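Long-range contact in fucolectin-related protein (Streptococcus pneumoniae, PDB 2WMF), which probably hydrolyses glycosidic bonds in host blood-group carbohydrate antigens, as a catalytic module of glycoside hydrolase family 98: residues T31-P43 against I313-S327. Sequence-based numbering, arbitrary orientation.
Sequences TTINNESPLLLSP and IIPFFRHAIQNPAPS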
loop_
_atom_site.group_PDB
_atom_site.type_symbol
_atom_site.label_atom_id
_atom_site.label_comp_id
_atom_site.label_asym_id
_atom_site.label_seq_id
_atom_site.Cartn_x
_atom_site.Cartn_y
_atom_site.Cartn_z
ATOM N N THR A 31 -4.303 15.846 -12.169
ATOM C CA THR A 31 -4.764 15.163 -10.954
ATOM C C THR A 31 -4.166 15.912 -9.771
ATOM O O THR A 31 -2.994 16.269 -9.817
ATOM C CB THR A 31 -4.283 13.684 -10.912
ATOM O OG1 THR A 31 -4.564 13.047 -12.165
ATOM C CG2 THR A 31 -4.948 12.931 -9.723
ATOM N N THR A 32 -4.976 16.183 -8.744
ATOM C CA THR A 32 -4.512 16.753 -7.501
ATOM C C THR A 32 -4.222 15.563 -6.572
ATOM O O THR A 32 -5.123 14.794 -6.238
ATOM C CB THR A 32 -5.555 17.673 -6.893
ATOM O OG1 THR A 32 -5.725 18.792 -7.768
ATOM C CG2 THR A 32 -5.145 18.154 -5.533
ATOM N N ILE A 33 -2.946 15.400 -6.242
ATOM C CA ILE A 33 -2.481 14.305 -5.374
ATOM C C ILE A 33 -1.715 14.915 -4.215
ATOM O O ILE A 33 -0.697 15.581 -4.413
ATOM C CB ILE A 33 -1.530 13.310 -6.117
ATOM C CG1 ILE A 33 -2.174 12.803 -7.401
ATOM C CG2 ILE A 33 -1.147 12.172 -5.159
ATOM C CD1 ILE A 33 -1.269 11.922 -8.285
ATOM N N ASN A 34 -2.215 14.699 -2.994
ATOM C CA ASN A 34 -1.578 15.156 -1.780
ATOM C C ASN A 34 -2.284 14.449 -0.621
ATOM O O ASN A 34 -3.204 13.656 -0.834
ATOM C CB ASN A 34 -1.640 16.690 -1.607
ATOM C CG ASN A 34 -3.054 17.227 -1.645
ATOM O OD1 ASN A 34 -3.883 16.813 -0.851
ATOM N ND2 ASN A 34 -3.326 18.206 -2.554
ATOM N N ASN A 35 -1.849 14.711 0.612
ATOM C CA ASN A 35 -2.462 14.066 1.767
ATOM C C ASN A 35 -3.974 14.271 1.890
ATOM O O ASN A 35 -4.675 13.377 2.387
ATOM C CB ASN A 35 -1.748 14.385 3.072
ATOM C CG ASN A 35 -1.882 15.859 3.479
ATOM O OD1 ASN A 35 -1.928 16.747 2.624
ATOM N ND2 ASN A 35 -1.840 16.105 4.767
ATOM N N GLU A 36 -4.474 15.443 1.469
ATOM C CA GLU A 36 -5.911 15.724 1.469
ATOM C C GLU A 36 -6.661 15.191 0.249
ATOM O O GLU A 36 -7.881 15.232 0.203
ATOM C CB GLU A 36 -6.144 17.232 1.630
ATOM C CG GLU A 36 -5.514 17.718 2.942
ATOM C CD GLU A 36 -5.613 19.224 3.197
ATOM O OE1 GLU A 36 -6.460 19.854 2.566
ATOM O OE2 GLU A 36 -4.812 19.742 4.064
ATOM N N SER A 37 -5.920 14.650 -0.724
ATOM C CA SER A 37 -6.476 14.172 -1.988
ATOM C C SER A 37 -5.619 12.992 -2.505
ATOM O O SER A 37 -4.848 13.131 -3.450
ATOM C CB SER A 37 -6.439 15.305 -3.002
ATOM O OG SER A 37 -7.026 14.979 -4.229
ATOM N N PRO A 38 -5.717 11.843 -1.828
ATOM C CA PRO A 38 -4.943 10.676 -2.239
ATOM C C PRO A 38 -5.485 10.084 -3.535
ATOM O O PRO A 38 -6.541 10.510 -4.054
ATOM C CB PRO A 38 -5.140 9.720 -1.065
ATOM C CG PRO A 38 -6.503 10.059 -0.521
ATOM C CD PRO A 38 -6.563 11.568 -0.658
ATOM N N LEU A 39 -4.744 9.120 -4.088
ATOM C CA LEU A 39 -5.089 8.507 -5.358
ATOM C C LEU A 39 -5.131 6.977 -5.267
ATOM O O LEU A 39 -4.196 6.337 -4.755
ATOM C CB LEU A 39 -4.088 8.929 -6.481
ATOM C CG LEU A 39 -4.341 8.325 -7.867
ATOM C CD1 LEU A 39 -5.676 8.886 -8.406
ATOM C CD2 LEU A 39 -3.200 8.613 -8.870
ATOM N N LEU A 40 -6.268 6.419 -5.680
ATOM C CA LEU A 40 -6.444 4.955 -5.765
ATOM C C LEU A 40 -6.420 4.550 -7.227
ATOM O O LEU A 40 -7.254 5.003 -8.010
ATOM C CB LEU A 40 -7.765 4.551 -5.099
ATOM C CG LEU A 40 -8.187 3.070 -5.220
ATOM C CD1 LEU A 40 -7.251 2.229 -4.330
ATOM C CD2 LEU A 40 -9.662 2.804 -4.837
ATOM N N LEU A 41 -5.474 3.670 -7.590
ATOM C CA LEU A 41 -5.378 3.094 -8.894
ATOM C C LEU A 41 -5.954 1.654 -8.896
ATOM O O LEU A 41 -5.637 0.848 -8.027
ATOM C CB LEU A 41 -3.935 3.057 -9.397
ATOM C CG LEU A 41 -3.292 4.417 -9.691
ATOM C CD1 LEU A 41 -1.754 4.315 -9.794
ATOM C CD2 LEU A 41 -3.886 5.006 -10.970
ATOM N N SER A 42 -6.804 1.391 -9.873
ATOM C CA SER A 42 -7.378 0.073 -10.128
ATOM C C SER A 42 -7.054 -0.338 -11.557
ATOM O O SER A 42 -7.332 0.402 -12.492
ATOM C CB SER A 42 -8.879 0.058 -9.884
ATOM O OG SER A 42 -9.219 0.604 -8.618
ATOM N N PRO A 43 -6.412 -1.515 -11.737
ATOM C CA PRO A 43 -5.890 -1.885 -13.035
ATOM C C PRO A 43 -6.740 -2.799 -13.924
ATOM O O PRO A 43 -7.425 -3.726 -13.429
ATOM C CB PRO A 43 -4.599 -2.624 -12.683
ATOM C CG PRO A 43 -4.944 -3.303 -11.409
ATOM C CD PRO A 43 -5.973 -2.475 -10.697
ATOM N N ILE A 313 -9.728 -3.031 0.555
ATOM C CA ILE A 313 -9.097 -1.809 0.043
ATOM C C ILE A 313 -9.977 -0.555 0.232
ATOM O O ILE A 313 -9.511 0.500 0.747
ATOM C CB ILE A 313 -8.709 -1.992 -1.458
ATOM C CG1 ILE A 313 -7.627 -3.095 -1.571
ATOM C CG2 ILE A 313 -8.306 -0.648 -2.114
ATOM C CD1 ILE A 313 -7.434 -3.701 -2.963
ATOM N N ILE A 314 -11.212 -0.636 -0.214
ATOM C CA ILE A 314 -12.097 0.545 -0.155
ATOM C C ILE A 314 -12.261 1.105 1.270
ATOM O O ILE A 314 -12.148 2.308 1.457
ATOM C CB ILE A 314 -13.455 0.276 -0.887
ATOM C CG1 ILE A 314 -13.169 0.211 -2.387
ATOM C CG2 ILE A 314 -14.515 1.346 -0.505
ATOM C CD1 ILE A 314 -12.763 1.572 -3.021
ATOM N N PRO A 315 -12.480 0.248 2.293
ATOM C CA PRO A 315 -12.647 0.848 3.625
ATOM C C PRO A 315 -11.415 1.627 4.091
ATOM O O PRO A 315 -11.552 2.715 4.675
ATOM C CB PRO A 315 -12.982 -0.359 4.517
ATOM C CG PRO A 315 -13.668 -1.295 3.574
ATOM C CD PRO A 315 -12.856 -1.182 2.297
ATOM N N PHE A 316 -10.213 1.117 3.785
ATOM C CA PHE A 316 -9.021 1.820 4.229
ATOM C C PHE A 316 -8.797 3.069 3.381
ATOM O O PHE A 316 -8.450 4.106 3.924
ATOM C CB PHE A 316 -7.765 0.982 4.338
ATOM C CG PHE A 316 -6.745 1.669 5.139
ATOM C CD1 PHE A 316 -6.782 1.609 6.529
ATOM C CD2 PHE A 316 -5.816 2.471 4.521
ATOM C CE1 PHE A 316 -5.895 2.378 7.297
ATOM C CE2 PHE A 316 -4.877 3.222 5.296
ATOM C CZ PHE A 316 -4.933 3.161 6.676
ATOM N N PHE A 317 -9.059 2.994 2.089
ATOM C CA PHE A 317 -8.912 4.175 1.242
ATOM C C PHE A 317 -9.895 5.292 1.671
ATOM O O PHE A 317 -9.514 6.498 1.680
ATOM C CB PHE A 317 -9.061 3.855 -0.229
ATOM C CG PHE A 317 -8.634 4.997 -1.123
ATOM C CD1 PHE A 317 -7.305 5.376 -1.217
ATOM C CD2 PHE A 317 -9.581 5.715 -1.823
ATOM C CE1 PHE A 317 -6.920 6.429 -1.980
ATOM C CE2 PHE A 317 -9.193 6.793 -2.617
ATOM C CZ PHE A 317 -7.864 7.157 -2.682
ATOM N N ARG A 318 -11.121 4.906 2.048
ATOM C CA ARG A 318 -12.098 5.861 2.601
ATOM C C ARG A 318 -11.530 6.517 3.869
ATOM O O ARG A 318 -11.684 7.736 4.079
ATOM C CB ARG A 318 -13.459 5.224 2.861
ATOM C CG ARG A 318 -14.269 4.975 1.619
ATOM C CD ARG A 318 -15.601 4.303 1.913
ATOM N NE ARG A 318 -16.491 4.443 0.772
ATOM C CZ ARG A 318 -17.378 3.551 0.404
ATOM N NH1 ARG A 318 -17.523 2.415 1.065
ATOM N NH2 ARG A 318 -18.126 3.788 -0.644
ATOM N N HIS A 319 -10.890 5.731 4.740
ATOM C CA HIS A 319 -10.207 6.303 5.899
ATOM C C HIS A 319 -9.222 7.388 5.467
ATOM O O HIS A 319 -9.167 8.488 6.081
ATOM C CB HIS A 319 -9.480 5.242 6.744
ATOM C CG HIS A 319 -8.800 5.824 7.938
ATOM N ND1 HIS A 319 -9.473 6.185 9.089
ATOM C CD2 HIS A 319 -7.496 6.121 8.152
ATOM C CE1 HIS A 319 -8.601 6.648 9.968
ATOM N NE2 HIS A 319 -7.409 6.673 9.409
ATOM N N ALA A 320 -8.444 7.097 4.433
ATOM C CA ALA A 320 -7.388 7.998 3.948
ATOM C C ALA A 320 -7.957 9.285 3.299
ATOM O O ALA A 320 -7.323 10.346 3.361
ATOM C CB ALA A 320 -6.459 7.261 2.969
ATOM N N ILE A 321 -9.149 9.193 2.702
ATOM C CA ILE A 321 -9.849 10.383 2.168
ATOM C C ILE A 321 -10.359 11.243 3.326
ATOM O O ILE A 321 -10.222 12.472 3.306
ATOM C CB ILE A 321 -11.035 10.033 1.242
ATOM C CG1 ILE A 321 -10.559 9.250 0.008
ATOM C CG2 ILE A 321 -11.796 11.308 0.805
ATOM C CD1 ILE A 321 -11.684 8.487 -0.699
ATOM N N GLN A 322 -10.958 10.590 4.322
ATOM C CA GLN A 322 -11.650 11.311 5.403
ATOM C C GLN A 322 -10.689 11.908 6.421
ATOM O O GLN A 322 -11.003 12.909 7.075
ATOM C CB GLN A 322 -12.676 10.384 6.053
ATOM C CG GLN A 322 -13.823 10.072 5.033
ATOM C CD GLN A 322 -14.830 9.029 5.516
ATOM O OE1 GLN A 322 -14.864 8.679 6.695
ATOM N NE2 GLN A 322 -15.652 8.505 4.572
ATOM N N ASN A 323 -9.521 11.288 6.545
ATOM C CA ASN A 323 -8.504 11.664 7.500
ATOM C C ASN A 323 -7.175 11.796 6.780
ATOM O O ASN A 323 -6.478 10.787 6.577
ATOM C CB ASN A 323 -8.392 10.585 8.563
ATOM C CG ASN A 323 -9.689 10.326 9.244
ATOM O OD1 ASN A 323 -10.031 11.033 10.187
ATOM N ND2 ASN A 323 -10.475 9.360 8.735
ATOM N N PRO A 324 -6.814 13.024 6.339
ATOM C CA PRO A 324 -5.571 13.183 5.593
ATOM C C PRO A 324 -4.360 12.548 6.262
ATOM O O PRO A 324 -4.187 12.659 7.474
ATOM C CB PRO A 324 -5.421 14.706 5.512
ATOM C CG PRO A 324 -6.870 15.178 5.444
ATOM C CD PRO A 324 -7.527 14.306 6.483
ATOM N N ALA A 325 -3.540 11.866 5.452
ATOM C CA ALA A 325 -2.268 11.333 5.927
ATOM C C ALA A 325 -1.377 12.398 6.536
ATOM O O ALA A 325 -1.531 13.581 6.246
ATOM C CB ALA A 325 -1.513 10.678 4.773
ATOM N N PRO A 326 -0.399 11.979 7.337
ATOM C CA PRO A 326 0.571 12.965 7.794
ATOM C C PRO A 326 1.193 13.718 6.637
ATOM O O PRO A 326 1.615 13.114 5.663
ATOM C CB PRO A 326 1.629 12.140 8.526
ATOM C CG PRO A 326 0.935 10.831 8.865
ATOM C CD PRO A 326 -0.118 10.621 7.848
ATOM N N SER A 327 1.229 15.040 6.737
ATOM C CA SER A 327 1.881 15.860 5.752
ATOM C C SER A 327 3.401 15.752 5.774
ATOM O O SER A 327 3.972 15.217 6.726
ATOM C CB SER A 327 1.480 17.322 6.033
ATOM O OG SER A 327 2.057 17.741 7.255
HETATM O O HOH W 1 -4.599 10.710 2.881
HETATM O O HOH W 2 -7.459 13.095 2.693
HETATM O O HOH W 3 -9.437 14.659 2.152
#
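L40, on strand 39-43, meets helix 313-322 through its CB and both methyls. Its CB sits over the centre of one face of the F317 ring, a CH-pi contact 3.6 Å from the centroid and 12° off the normal. CG lies anti to the backbone N (chi1 174°), which carries the two methyls past the ring to the preceding helical turn: CD1 reaches I313 CG2 at 3.8 Å, while CD2 lies against I314 CD1. P38 approaches the same ring at a slant, its CB 3.9 Å from F317 CE1; P38 CG also lies more loosely against I321 CG1. Beyond this apolar layer the contact turns polar. N35, in the type I turn N34-S37, donates from ND2 to A325 O at 2.9 Å, an almost straight bond (163°) with the acceptor in the plane of the N35 amide. Water links the backbones of the same turn and the helix: water 1 donates to N35 O and to A320 O near the helix end and accepts from A325 N, while P324 CA rests 3.3 Å from N35 O. Further out, E36 CG touches the P324 ring at its CG. L40 and I313 both also pack on F292 of strand 289-293. Strand 39-45 pairs with strands 74-79 and 289-293, and helix 307-322, packed on L40 and F292, covers the outside of the seam where the first and last strands close an eight-stranded parallel (beta/alpha)8, or TIM, barrel.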